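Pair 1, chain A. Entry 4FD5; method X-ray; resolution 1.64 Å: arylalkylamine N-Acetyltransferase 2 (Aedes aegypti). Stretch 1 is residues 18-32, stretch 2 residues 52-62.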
# COMPACT_ATOMS: atom_id res chain seq x y z
N TYR A 18 9.97 -4.99 -15.96
CA TYR A 18 10.30 -3.97 -14.97
C TYR A 18 10.19 -4.45 -13.53
O TYR A 18 10.56 -3.70 -12.61
CB TYR A 18 9.42 -2.73 -15.14
CG TYR A 18 9.74 -1.97 -16.39
CD1 TYR A 18 10.65 -0.92 -16.36
CD2 TYR A 18 9.16 -2.31 -17.60
CE1 TYR A 18 10.96 -0.22 -17.52
CE2 TYR A 18 9.48 -1.61 -18.76
CZ TYR A 18 10.37 -0.56 -18.70
OH TYR A 18 10.70 0.15 -19.84
N TYR A 19 9.72 -5.69 -13.32
CA TYR A 19 9.53 -6.12 -11.94
C TYR A 19 10.80 -5.99 -11.09
O TYR A 19 10.75 -5.47 -9.97
CB TYR A 19 9.00 -7.56 -11.86
CG TYR A 19 7.60 -7.83 -12.38
CD1 TYR A 19 6.72 -6.81 -12.73
CD2 TYR A 19 7.15 -9.14 -12.50
CE1 TYR A 19 5.44 -7.09 -13.21
CE2 TYR A 19 5.91 -9.42 -12.95
CZ TYR A 19 5.05 -8.41 -13.30
OH TYR A 19 3.80 -8.75 -13.77
N ASP A 20 11.94 -6.47 -11.59
CA ASP A 20 13.16 -6.39 -10.80
C ASP A 20 13.47 -4.93 -10.47
O ASP A 20 13.77 -4.62 -9.30
CB ASP A 20 14.37 -6.98 -11.54
CG ASP A 20 14.39 -8.50 -11.51
OD1 ASP A 20 13.55 -9.12 -10.84
OD2 ASP A 20 15.29 -9.09 -12.15
N ASP A 21 13.37 -4.06 -11.48
CA ASP A 21 13.70 -2.63 -11.30
C ASP A 21 12.79 -2.06 -10.22
O ASP A 21 13.21 -1.22 -9.41
CB ASP A 21 13.45 -1.83 -12.58
CG ASP A 21 14.52 -2.03 -13.65
OD1 ASP A 21 15.59 -2.60 -13.35
OD2 ASP A 21 14.29 -1.58 -14.80
N VAL A 22 11.53 -2.49 -10.23
CA VAL A 22 10.56 -1.92 -9.30
C VAL A 22 10.88 -2.41 -7.89
O VAL A 22 10.91 -1.62 -6.93
CB VAL A 22 9.11 -2.23 -9.74
CG1 VAL A 22 8.10 -1.97 -8.60
CG2 VAL A 22 8.74 -1.44 -10.99
N ILE A 23 11.20 -3.69 -7.75
CA ILE A 23 11.45 -4.21 -6.43
C ILE A 23 12.71 -3.58 -5.84
O ILE A 23 12.75 -3.23 -4.67
CB ILE A 23 11.46 -5.74 -6.43
CG1 ILE A 23 10.04 -6.25 -6.68
CG2 ILE A 23 12.01 -6.26 -5.09
CD1 ILE A 23 9.93 -7.71 -7.01
N GLU A 24 13.73 -3.38 -6.69
CA GLU A 24 14.93 -2.68 -6.25
C GLU A 24 14.59 -1.26 -5.79
O GLU A 24 15.05 -0.83 -4.73
CB GLU A 24 15.99 -2.67 -7.36
CG GLU A 24 17.30 -2.00 -6.98
CD GLU A 24 18.05 -2.67 -5.82
OE1 GLU A 24 17.76 -3.84 -5.47
OE2 GLU A 24 18.94 -2.01 -5.26
N HIS A 25 13.74 -0.55 -6.55
CA HIS A 25 13.31 0.79 -6.14
C HIS A 25 12.74 0.69 -4.73
O HIS A 25 13.11 1.48 -3.85
CB HIS A 25 12.29 1.39 -7.13
CG HIS A 25 11.43 2.49 -6.56
ND1 HIS A 25 11.80 3.82 -6.56
CD2 HIS A 25 10.20 2.44 -5.99
CE1 HIS A 25 10.83 4.55 -6.00
NE2 HIS A 25 9.85 3.74 -5.65
N LEU A 26 11.90 -0.32 -4.50
CA LEU A 26 11.26 -0.42 -3.19
C LEU A 26 12.34 -0.67 -2.12
O LEU A 26 12.36 0.00 -1.08
CB LEU A 26 10.15 -1.49 -3.18
CG LEU A 26 8.97 -1.16 -4.12
CD1 LEU A 26 7.97 -2.31 -4.22
CD2 LEU A 26 8.25 0.13 -3.68
N ARG A 27 13.27 -1.58 -2.41
CA ARG A 27 14.29 -1.91 -1.43
C ARG A 27 15.04 -0.66 -1.06
O ARG A 27 15.44 -0.50 0.09
CB ARG A 27 15.31 -2.89 -2.00
CG ARG A 27 14.81 -4.28 -2.15
CD ARG A 27 15.99 -5.23 -2.40
NE ARG A 27 15.50 -6.53 -2.83
CZ ARG A 27 15.42 -6.92 -4.10
NH1 ARG A 27 15.82 -6.11 -5.08
NH2 ARG A 27 14.96 -8.13 -4.40
N GLN A 28 15.23 0.22 -2.03
CA GLN A 28 16.14 1.32 -1.82
C GLN A 28 15.41 2.49 -1.22
O GLN A 28 16.00 3.29 -0.49
CB GLN A 28 16.83 1.74 -3.11
CG GLN A 28 17.84 0.74 -3.64
CD GLN A 28 19.05 0.58 -2.73
OE1 GLN A 28 19.44 1.52 -2.03
NE2 GLN A 28 19.64 -0.60 -2.74
N THR A 29 14.11 2.60 -1.51
CA THR A 29 13.48 3.88 -1.21
C THR A 29 12.29 3.77 -0.29
O THR A 29 11.91 4.76 0.35
CB THR A 29 13.06 4.66 -2.48
OG1 THR A 29 11.96 4.00 -3.12
CG2 THR A 29 14.20 4.79 -3.47
N PHE A 30 11.71 2.58 -0.21
CA PHE A 30 10.39 2.47 0.39
C PHE A 30 10.32 1.59 1.62
O PHE A 30 9.85 2.03 2.66
CB PHE A 30 9.36 1.99 -0.63
CG PHE A 30 7.99 1.87 -0.06
CD1 PHE A 30 7.17 2.99 0.06
CD2 PHE A 30 7.51 0.64 0.38
CE1 PHE A 30 5.91 2.89 0.59
CE2 PHE A 30 6.23 0.53 0.91
CZ PHE A 30 5.43 1.66 1.03
N PHE A 31 10.76 0.34 1.50
CA PHE A 31 10.46 -0.68 2.50
C PHE A 31 10.91 -0.27 3.90
O PHE A 31 10.15 -0.38 4.85
CB PHE A 31 11.12 -2.01 2.12
CG PHE A 31 10.43 -2.77 1.01
CD1 PHE A 31 9.05 -2.76 0.87
CD2 PHE A 31 11.19 -3.52 0.12
CE1 PHE A 31 8.43 -3.49 -0.14
CE2 PHE A 31 10.57 -4.26 -0.90
CZ PHE A 31 9.20 -4.23 -1.03
N ALA A 32 12.15 0.20 4.04
CA ALA A 32 12.69 0.52 5.36
C ALA A 32 12.13 1.83 5.94
O ALA A 32 12.23 2.07 7.14
CB ALA A 32 14.21 0.59 5.31
N LEU A 52 8.06 -9.21 2.22
CA LEU A 52 7.67 -7.97 1.55
C LEU A 52 7.79 -8.09 0.05
O LEU A 52 6.91 -7.65 -0.70
CB LEU A 52 8.56 -6.80 2.01
CG LEU A 52 8.49 -6.36 3.47
CD1 LEU A 52 9.43 -5.17 3.68
CD2 LEU A 52 7.06 -6.02 3.87
N GLU A 53 8.89 -8.69 -0.41
CA GLU A 53 9.14 -8.82 -1.84
C GLU A 53 8.22 -9.84 -2.49
O GLU A 53 7.73 -9.62 -3.59
CB GLU A 53 10.61 -9.15 -2.09
CG GLU A 53 11.52 -7.98 -1.74
CD GLU A 53 12.98 -8.37 -1.64
OE1 GLU A 53 13.40 -9.29 -2.37
OE2 GLU A 53 13.71 -7.76 -0.84
N GLN A 54 7.96 -10.95 -1.80
CA GLN A 54 6.98 -11.94 -2.27
C GLN A 54 5.61 -11.28 -2.47
O GLN A 54 4.93 -11.51 -3.49
CB GLN A 54 6.89 -13.08 -1.25
CG GLN A 54 5.84 -14.13 -1.55
CD GLN A 54 5.82 -15.21 -0.48
OE1 GLN A 54 6.60 -16.16 -0.53
NE2 GLN A 54 4.96 -15.04 0.52
N HIS A 55 5.20 -10.47 -1.49
CA HIS A 55 3.91 -9.79 -1.56
C HIS A 55 3.86 -8.78 -2.71
O HIS A 55 2.88 -8.76 -3.46
CB HIS A 55 3.58 -9.11 -0.21
CG HIS A 55 2.17 -8.59 -0.13
ND1 HIS A 55 1.80 -7.60 0.76
CD2 HIS A 55 1.04 -8.92 -0.80
CE1 HIS A 55 0.51 -7.34 0.62
NE2 HIS A 55 0.03 -8.13 -0.32
N SER A 56 4.91 -7.97 -2.84
CA SER A 56 4.98 -7.01 -3.94
C SER A 56 4.98 -7.67 -5.31
O SER A 56 4.36 -7.16 -6.23
CB SER A 56 6.17 -6.07 -3.78
OG SER A 56 6.07 -5.35 -2.56
N LEU A 57 5.67 -8.79 -5.44
CA LEU A 57 5.67 -9.49 -6.73
C LEU A 57 4.27 -10.02 -7.04
O LEU A 57 3.77 -9.86 -8.16
CB LEU A 57 6.72 -10.59 -6.75
CG LEU A 57 6.84 -11.36 -8.07
CD1 LEU A 57 7.19 -10.43 -9.22
CD2 LEU A 57 7.92 -12.43 -7.88
N SER A 58 3.64 -10.64 -6.05
CA SER A 58 2.27 -11.11 -6.24
C SER A 58 1.36 -9.96 -6.68
O SER A 58 0.55 -10.10 -7.60
CB SER A 58 1.73 -11.76 -4.97
OG SER A 58 0.51 -12.42 -5.24
N THR A 59 1.51 -8.82 -6.01
CA THR A 59 0.71 -7.65 -6.37
C THR A 59 0.96 -7.20 -7.81
O THR A 59 0.01 -6.96 -8.58
CB THR A 59 0.98 -6.51 -5.39
OG1 THR A 59 0.50 -6.89 -4.10
CG2 THR A 59 0.27 -5.21 -5.86
N LEU A 60 2.24 -7.09 -8.18
CA LEU A 60 2.64 -6.69 -9.51
C LEU A 60 1.97 -7.56 -10.57
O LEU A 60 1.53 -7.06 -11.60
CB LEU A 60 4.16 -6.74 -9.68
CG LEU A 60 4.91 -5.56 -9.06
CD1 LEU A 60 6.43 -5.80 -8.98
CD2 LEU A 60 4.62 -4.28 -9.82
N LYS A 61 1.87 -8.86 -10.30
CA LYS A 61 1.27 -9.75 -11.30
C LYS A 61 -0.22 -9.55 -11.57
O LYS A 61 -0.77 -10.11 -12.53
CB LYS A 61 1.58 -11.20 -10.95
CG LYS A 61 3.04 -11.52 -11.15
CD LYS A 61 3.44 -12.83 -10.50
CE LYS A 61 4.91 -13.10 -10.74
NZ LYS A 61 5.38 -14.36 -10.11
N ASP A 62 -0.89 -8.74 -10.74
CA ASP A 62 -2.28 -8.35 -11.04
C ASP A 62 -2.38 -7.40 -12.24
O ASP A 62 -3.49 -7.11 -12.71
CB ASP A 62 -2.96 -7.71 -9.82
CG ASP A 62 -3.40 -8.72 -8.77
OD1 ASP A 62 -3.43 -9.95 -9.07
OD2 ASP A 62 -3.73 -8.29 -7.65

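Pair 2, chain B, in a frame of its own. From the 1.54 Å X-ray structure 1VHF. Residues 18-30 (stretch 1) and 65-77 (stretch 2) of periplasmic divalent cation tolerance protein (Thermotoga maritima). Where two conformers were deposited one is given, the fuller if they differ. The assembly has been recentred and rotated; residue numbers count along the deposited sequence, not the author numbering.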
# COMPACT_ATOMS: atom_id res chain seq x y z
N GLU B 18 -6.76 -8.94 0.42
CA GLU B 18 -5.94 -10.17 0.23
C GLU B 18 -4.47 -9.80 0.11
O GLU B 18 -3.61 -10.47 0.69
CB GLU B 18 -6.43 -10.84 -1.06
CG GLU B 18 -5.64 -12.06 -1.52
CD GLU B 18 -5.70 -12.33 -3.01
OE1 GLU B 18 -6.46 -11.73 -3.80
OE2 GLU B 18 -4.97 -13.24 -3.49
N ILE B 19 -4.17 -8.71 -0.63
CA ILE B 19 -2.76 -8.32 -0.78
C ILE B 19 -2.22 -7.84 0.55
O ILE B 19 -1.09 -8.18 0.94
CB ILE B 19 -2.66 -7.30 -1.93
CG1 ILE B 19 -2.88 -8.10 -3.24
CG2 ILE B 19 -1.32 -6.61 -1.92
CD1 ILE B 19 -3.00 -7.19 -4.45
N GLY B 20 -3.02 -7.07 1.29
CA GLY B 20 -2.51 -6.65 2.63
C GLY B 20 -2.24 -7.88 3.48
O GLY B 20 -1.25 -7.89 4.19
N ARG B 21 -3.17 -8.85 3.50
CA ARG B 21 -2.90 -10.07 4.30
C ARG B 21 -1.64 -10.76 3.82
O ARG B 21 -0.84 -11.20 4.68
CB ARG B 21 -4.12 -11.00 4.17
CG ARG B 21 -3.89 -12.31 4.92
CD ARG B 21 -5.03 -13.29 4.69
NE ARG B 21 -5.22 -14.21 5.78
CZ ARG B 21 -5.51 -13.96 7.05
NH1 ARG B 21 -5.69 -12.74 7.50
NH2 ARG B 21 -5.64 -14.99 7.88
N LYS B 22 -1.39 -10.89 2.51
CA LYS B 22 -0.19 -11.56 2.02
C LYS B 22 1.07 -10.82 2.45
O LYS B 22 2.09 -11.44 2.80
CB LYS B 22 -0.22 -11.70 0.49
CG LYS B 22 -1.13 -12.88 0.10
CD LYS B 22 -1.19 -13.07 -1.39
CE LYS B 22 -2.28 -14.11 -1.76
NZ LYS B 22 -1.98 -15.42 -1.14
N LEU B 23 1.03 -9.49 2.41
CA LEU B 23 2.19 -8.70 2.83
C LEU B 23 2.43 -8.87 4.32
O LEU B 23 3.60 -8.91 4.74
CB LEU B 23 2.01 -7.23 2.45
CG LEU B 23 1.91 -6.98 0.95
CD1 LEU B 23 1.49 -5.54 0.66
CD2 LEU B 23 3.22 -7.35 0.25
N LEU B 24 1.35 -8.98 5.12
CA LEU B 24 1.55 -9.26 6.56
C LEU B 24 2.09 -10.68 6.77
O LEU B 24 2.97 -10.85 7.63
CB LEU B 24 0.19 -9.13 7.27
CG LEU B 24 -0.30 -7.69 7.50
CD1 LEU B 24 -1.78 -7.71 7.84
CD2 LEU B 24 0.53 -7.05 8.61
N GLU B 25 1.66 -11.64 5.97
CA GLU B 25 2.14 -13.04 6.12
C GLU B 25 3.64 -13.08 5.88
O GLU B 25 4.40 -13.83 6.54
CB GLU B 25 1.42 -13.90 5.07
CG GLU B 25 -0.00 -14.29 5.44
CD GLU B 25 -0.80 -14.86 4.29
OE1 GLU B 25 -0.23 -15.18 3.23
OE2 GLU B 25 -2.05 -15.03 4.43
N LYS B 26 4.12 -12.28 4.94
CA LYS B 26 5.52 -12.21 4.58
C LYS B 26 6.31 -11.31 5.49
O LYS B 26 7.53 -11.19 5.38
CB LYS B 26 5.68 -11.79 3.11
CG LYS B 26 5.08 -12.80 2.13
CD LYS B 26 4.96 -12.20 0.74
CE LYS B 26 4.31 -13.13 -0.27
NZ LYS B 26 5.31 -14.09 -0.83
N ARG B 27 5.66 -10.63 6.44
CA ARG B 27 6.25 -9.73 7.41
C ARG B 27 6.97 -8.59 6.72
O ARG B 27 7.95 -8.01 7.23
CB ARG B 27 7.11 -10.49 8.44
CG ARG B 27 6.29 -11.55 9.19
CD ARG B 27 7.04 -11.99 10.46
NE ARG B 27 6.37 -13.16 11.06
CZ ARG B 27 5.28 -13.14 11.80
NH1 ARG B 27 4.65 -12.03 12.09
NH2 ARG B 27 4.78 -14.30 12.26
N LEU B 28 6.35 -8.13 5.61
CA LEU B 28 6.90 -7.03 4.84
C LEU B 28 6.36 -5.69 5.30
O LEU B 28 6.95 -4.65 4.99
CB LEU B 28 6.69 -7.17 3.34
CG LEU B 28 7.47 -8.34 2.70
CD1 LEU B 28 7.07 -8.47 1.24
CD2 LEU B 28 8.97 -8.12 2.80
N ILE B 29 5.21 -5.72 5.94
CA ILE B 29 4.54 -4.54 6.47
C ILE B 29 4.08 -4.86 7.90
O ILE B 29 3.92 -6.01 8.30
CB ILE B 29 3.29 -4.11 5.66
CG1 ILE B 29 2.18 -5.18 5.72
CG2 ILE B 29 3.63 -3.82 4.20
CD1 ILE B 29 0.89 -4.75 5.03
N ALA B 30 3.90 -3.78 8.68
CA ALA B 30 3.42 -3.91 10.04
C ALA B 30 1.89 -3.90 10.08
O ALA B 30 1.26 -4.46 10.95
CB ALA B 30 3.95 -2.76 10.90
N LYS B 65 12.20 -1.47 -0.58
CA LYS B 65 12.52 -2.13 -1.85
C LYS B 65 11.79 -3.46 -1.96
O LYS B 65 11.14 -3.68 -3.00
CB LYS B 65 14.04 -2.36 -1.92
N GLU B 66 11.85 -4.29 -0.93
CA GLU B 66 11.16 -5.58 -0.93
C GLU B 66 9.65 -5.42 -1.04
O GLU B 66 8.97 -6.21 -1.69
CB GLU B 66 11.50 -6.38 0.32
CG GLU B 66 13.00 -6.72 0.44
CD GLU B 66 13.22 -7.26 1.86
OE1 GLU B 66 12.76 -8.40 2.09
OE2 GLU B 66 13.73 -6.52 2.71
N LEU B 67 9.10 -4.42 -0.34
CA LEU B 67 7.64 -4.21 -0.44
C LEU B 67 7.29 -3.78 -1.85
O LEU B 67 6.27 -4.24 -2.37
CB LEU B 67 7.24 -3.14 0.60
CG LEU B 67 5.81 -2.60 0.46
CD1 LEU B 67 4.77 -3.74 0.65
CD2 LEU B 67 5.59 -1.56 1.54
N TYR B 68 8.03 -2.83 -2.45
CA TYR B 68 7.71 -2.47 -3.82
C TYR B 68 7.69 -3.67 -4.75
O TYR B 68 6.80 -3.83 -5.59
CB TYR B 68 8.63 -1.39 -4.39
CG TYR B 68 8.21 0.04 -4.16
CD1 TYR B 68 8.00 0.58 -2.90
CD2 TYR B 68 8.10 0.87 -5.27
CE1 TYR B 68 7.66 1.91 -2.76
CE2 TYR B 68 7.78 2.22 -5.14
CZ TYR B 68 7.58 2.72 -3.86
OH TYR B 68 7.22 4.05 -3.73
N GLU B 69 8.71 -4.54 -4.60
CA GLU B 69 8.82 -5.71 -5.47
C GLU B 69 7.67 -6.66 -5.29
O GLU B 69 7.00 -7.05 -6.27
CB GLU B 69 10.16 -6.42 -5.17
CG GLU B 69 11.40 -5.59 -5.46
CD GLU B 69 12.69 -6.35 -5.26
OE1 GLU B 69 13.23 -6.38 -4.13
OE2 GLU B 69 13.20 -6.94 -6.24
N GLU B 70 7.30 -6.98 -4.06
CA GLU B 70 6.21 -7.90 -3.81
C GLU B 70 4.88 -7.31 -4.23
O GLU B 70 4.01 -7.99 -4.77
CB GLU B 70 6.16 -8.41 -2.37
CG GLU B 70 5.19 -9.54 -2.13
CD GLU B 70 5.37 -10.83 -2.89
OE1 GLU B 70 6.47 -11.11 -3.39
OE2 GLU B 70 4.40 -11.62 -2.98
N LEU B 71 4.64 -6.03 -3.83
CA LEU B 71 3.37 -5.41 -4.21
C LEU B 71 3.22 -5.33 -5.72
O LEU B 71 2.11 -5.65 -6.19
CB LEU B 71 3.35 -4.02 -3.53
CG LEU B 71 2.10 -3.18 -3.83
CD1 LEU B 71 0.83 -3.89 -3.41
CD2 LEU B 71 2.21 -1.85 -3.11
N ARG B 72 4.27 -5.03 -6.48
CA ARG B 72 4.16 -4.98 -7.95
C ARG B 72 3.80 -6.38 -8.47
O ARG B 72 2.92 -6.55 -9.32
CB ARG B 72 5.49 -4.56 -8.57
CG ARG B 72 5.45 -4.61 -10.13
CD ARG B 72 4.77 -3.35 -10.58
NE ARG B 72 4.56 -3.13 -11.98
CZ ARG B 72 5.41 -2.82 -12.95
NH1 ARG B 72 6.71 -2.69 -12.71
NH2 ARG B 72 4.93 -2.54 -14.16
N LYS B 73 4.41 -7.40 -7.89
CA LYS B 73 4.17 -8.78 -8.31
C LYS B 73 2.85 -9.35 -7.93
O LYS B 73 2.39 -10.34 -8.56
CB LYS B 73 5.35 -9.66 -7.83
CG LYS B 73 6.54 -9.39 -8.75
CD LYS B 73 7.82 -10.11 -8.31
CE LYS B 73 8.95 -9.65 -9.21
NZ LYS B 73 10.29 -10.16 -8.85
N LEU B 74 2.18 -8.86 -6.90
CA LEU B 74 0.86 -9.31 -6.50
C LEU B 74 -0.25 -8.45 -7.12
O LEU B 74 -1.42 -8.80 -7.06
CB LEU B 74 0.71 -9.22 -4.97
CG LEU B 74 1.60 -10.17 -4.15
CD1 LEU B 74 1.55 -9.83 -2.67
CD2 LEU B 74 1.15 -11.62 -4.36
N HIS B 75 0.15 -7.37 -7.80
CA HIS B 75 -0.92 -6.43 -8.21
C HIS B 75 -1.72 -6.87 -9.39
O HIS B 75 -1.13 -7.30 -10.40
CB HIS B 75 -0.21 -5.07 -8.53
CG HIS B 75 -1.09 -3.94 -8.08
ND1 HIS B 75 -2.25 -3.63 -8.74
CD2 HIS B 75 -0.99 -3.07 -7.04
CE1 HIS B 75 -2.85 -2.61 -8.13
NE2 HIS B 75 -2.10 -2.26 -7.07
N PRO B 76 -3.04 -6.67 -9.39
CA PRO B 76 -3.83 -7.02 -10.57
C PRO B 76 -3.57 -6.06 -11.70
O PRO B 76 -3.89 -6.36 -12.89
CB PRO B 76 -5.27 -6.94 -10.11
CG PRO B 76 -5.25 -6.08 -8.88
CD PRO B 76 -3.87 -6.21 -8.27
N TYR B 77 -3.15 -4.83 -11.45
CA TYR B 77 -2.87 -3.82 -12.47
C TYR B 77 -1.46 -3.94 -13.04
O TYR B 77 -0.46 -4.20 -12.33
CB TYR B 77 -3.05 -2.37 -11.98
CG TYR B 77 -4.40 -1.99 -11.44
CD1 TYR B 77 -5.59 -2.62 -11.72
CD2 TYR B 77 -4.43 -0.87 -10.61
CE1 TYR B 77 -6.80 -2.19 -11.21
CE2 TYR B 77 -5.63 -0.42 -10.08
CZ TYR B 77 -6.79 -1.09 -10.36
OH TYR B 77 -7.98 -0.64 -9.84

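Both pairs consist of two helices packed in a steeply inclined, roughly antiparallel arrangement. In pair 1 the axes of helices 19-29 and 52-60 approach to 10.8 Å with 138° between their N-to-C directions; in pair 2 helices 18-25 and 65-74 approach to 10.9 Å at 141°. Superposing N, CA and C of 14 central residues gives an RMSD of 0.4 Å. The matched run extends from Y18(A) = E18(B) to R27(A) = R27(B) on the first stretch and from L52(A) = E66(B) to K61(A) = H75(B) on the second, the last match being the loosest, with CA atoms 1.4 Å apart. The buried areas are also similar, 610 Å² and 545 Å².

Three apolar matches superpose closely. I23(A) and L23(B) have side-chain centres 0.6 Å apart, L57(A) and L71(B) 0.7 Å, and L60(A) and L74(B) 0.9 Å. The leucines of the second helix even keep their rotamers: L57(A) and L71(B) are both t,p, L60(A) and L74(B) both m,t. Apolar contacts follow: I23(A) CG1 lies 4.3 Å from L60(A) CD1, and L23(B) CD2 lies 4.2 Å from L74(B) CD1.

At Y19(A) = I19(B) an aromatic and an aliphatic side chain meet the same pair of leucines. The tyrosine lays one ring face over L60(A), whose CB sits 4.1 Å from the centroid of the Y19(A) ring and 23° off its normal, a CH-pi contact, while Y19(A) CD2 reaches L57(A) CD1 at 3.5 Å. The isoleucine has no ring to offer and uses its branches: I19(B) CG2 touches L71(B) CD1 at 3.8 Å, and I19(B) CG1 lies 4.1 Å from L74(B) CB.

Charge is placed differently. E53(A) coincides with L67(B), and these side chains do different work. E53(A) forms a salt bridge with R27(A): R27(A) NH2 donates to E53(A) OE1 at 2.8 Å, with an angle of 151°, and R27(A) NE makes a weak bond to E53(A) OE2 at 2.9 Å. The carboxylate thus meets the guanidinium at two nitrogens, and OE1 lies near the guanidinium plane. L67(B) instead packs its CD1 3.7 Å from L23(B) CD1. R27(B) is no substitute for R27(A): its CA is only 0.6 Å away, but it has phi 59° in a Schellman motif, and the side-chain centres are 7.8 Å apart.

Pair 2 sets its own charged contact one position earlier on the first stretch and three later on the second. K26(B) matches L26(A), and E70(B) matches S56(A). K26(B) NZ stands 3.4 Å from E70(B) OE2 in a salt bridge, with no hydrogen bond across the stretches. In pair 1 the same two positions make a smaller contact, L26(A) CD1 to S56(A) OG at 4.0 Å. One backbone frame therefore holds similar apolar contacts, I23(A)/L23(B), L57(A)/L71(B) and L60(A)/L74(B), while accommodating salt bridges at different positions.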